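PDB 3KHS: purine nucleoside phosphorylase from Grouper iridovirus, which probably catalyses the phosphorolysis of purine nucleosides to free base and ribose 1-phosphate, a step of purine nucleoside salvage. Local coordinates for residues G146-T151 against A225-M230. Sequence-based numbering, arbitrary orientation.
Sequences GPNDDT and AKHGGM
In both Asn148 and His227 the first torsion sets CG anti to the backbone N, which sends the two flat groups out from their backbones to meet across the 10.7 Å between Asn148 CA and His227 CA. Where they meet, His227 NE2 donates to Asn148 OD1 across 3.2 Å. The bond is bent, the N-H...O angle being 135°. The donor lies slightly out of the carbonyl plane of Asn148, and the oxygen lies near the edge of the His227 ring but tilted from its plane. His227 CE1 is the next ring atom to Asn148 OD1, at 3.7 Å. Amide and imidazole stand steeply across each other, their planes 76° apart, so this is an edge contact through one oxygen and not a stack.

His227 is the last helical residue of helix 219-227, which closes in a Schellman motif: Met230 N returns to Ala225 O (3.0 Å) and Gly229 N to Lys226 O (3.1 Å), with Gly229 at positive phi as the C' residue. From there the chain runs straight into strand 231-241 of the mixed sheet of this phosphorylase-superfamily fold. The contact therefore ties the C-terminal end of that helix to the long loop between helices 135-138 and 165-178, at the surface of the subunit. That loop folds back on itself around the same pair: Asn148 ND2 bonds to Gly153 O, which helps fix the rotation of the amide, while the single N-H of His227 NE2 is shared with Glu154 O in a weak bond, consistent with the bend of the bond to Asn148 OD1. Pro157 and Leu144 also touch the His227 side chain, and Gly146, two residues before Asn148, makes backbone hydrogen bonds to a neighbouring subunit.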
# COMPACT_ATOMS: atom_id res chain seq x y z
N GLY B 146 8.38 12.57 -2.46
CA GLY B 146 9.31 13.53 -1.86
C GLY B 146 9.46 14.77 -2.72
O GLY B 146 8.70 14.96 -3.66
N PRO B 147 10.42 15.66 -2.41
CA PRO B 147 10.61 16.86 -3.23
C PRO B 147 11.18 16.51 -4.60
O PRO B 147 11.95 15.55 -4.73
CB PRO B 147 11.58 17.70 -2.40
CG PRO B 147 12.24 16.70 -1.49
CD PRO B 147 11.09 15.82 -1.11
N ASN B 148 10.80 17.29 -5.60
CA ASN B 148 11.25 17.06 -6.96
C ASN B 148 12.09 18.22 -7.54
O ASN B 148 11.70 19.38 -7.48
CB ASN B 148 10.00 16.82 -7.81
CG ASN B 148 10.31 16.59 -9.26
OD1 ASN B 148 10.81 15.53 -9.63
ND2 ASN B 148 10.03 17.58 -10.09
N ASP B 149 13.24 17.88 -8.11
CA ASP B 149 14.13 18.85 -8.73
C ASP B 149 13.57 19.12 -10.13
O ASP B 149 13.78 18.31 -11.04
CB ASP B 149 15.52 18.23 -8.84
CG ASP B 149 16.63 19.26 -8.90
OD1 ASP B 149 16.49 20.25 -9.68
OD2 ASP B 149 17.65 19.07 -8.19
N ASP B 150 12.86 20.23 -10.31
CA ASP B 150 12.27 20.55 -11.61
C ASP B 150 13.24 20.58 -12.79
O ASP B 150 12.82 20.65 -13.94
CB ASP B 150 11.51 21.87 -11.52
CG ASP B 150 10.32 21.79 -10.60
OD1 ASP B 150 9.46 20.91 -10.81
OD2 ASP B 150 10.24 22.60 -9.66
N THR B 151 14.54 20.52 -12.50
CA THR B 151 15.57 20.54 -13.53
C THR B 151 16.05 19.13 -13.84
O THR B 151 16.78 18.91 -14.81
CB THR B 151 16.77 21.38 -13.08
OG1 THR B 151 16.32 22.71 -12.78
CG2 THR B 151 17.84 21.44 -14.17
N ALA B 225 13.93 5.76 -13.80
CA ALA B 225 14.72 5.86 -15.02
C ALA B 225 13.97 6.74 -16.04
O ALA B 225 14.51 7.72 -16.57
CB ALA B 225 14.92 4.46 -15.58
N LYS B 226 12.71 6.39 -16.27
CA LYS B 226 11.87 7.09 -17.23
C LYS B 226 11.77 8.55 -16.88
O LYS B 226 11.82 9.42 -17.75
CB LYS B 226 10.47 6.51 -17.25
CG LYS B 226 9.66 6.91 -18.48
CD LYS B 226 10.29 6.36 -19.76
CE LYS B 226 9.83 7.15 -20.95
NZ LYS B 226 8.36 7.10 -21.09
N HIS B 227 11.62 8.82 -15.60
CA HIS B 227 11.50 10.17 -15.11
C HIS B 227 12.80 10.92 -15.35
O HIS B 227 12.78 12.12 -15.57
CB HIS B 227 11.14 10.13 -13.62
CG HIS B 227 11.30 11.44 -12.92
ND1 HIS B 227 12.50 11.87 -12.40
CD2 HIS B 227 10.40 12.42 -12.64
CE1 HIS B 227 12.34 13.05 -11.84
NE2 HIS B 227 11.07 13.41 -11.97
N GLY B 228 13.92 10.20 -15.32
CA GLY B 228 15.22 10.80 -15.53
C GLY B 228 15.61 10.86 -16.99
O GLY B 228 16.77 10.98 -17.32
N GLY B 229 14.62 10.75 -17.86
CA GLY B 229 14.85 10.82 -19.29
C GLY B 229 15.53 9.63 -19.95
O GLY B 229 15.96 9.73 -21.09
N MET B 230 15.65 8.51 -19.26
CA MET B 230 16.31 7.36 -19.89
C MET B 230 15.28 6.42 -20.49
O MET B 230 14.11 6.43 -20.10
CB MET B 230 17.20 6.61 -18.87
CG MET B 230 18.45 7.37 -18.41
SD MET B 230 19.36 6.57 -17.05
CE MET B 230 18.07 6.58 -15.80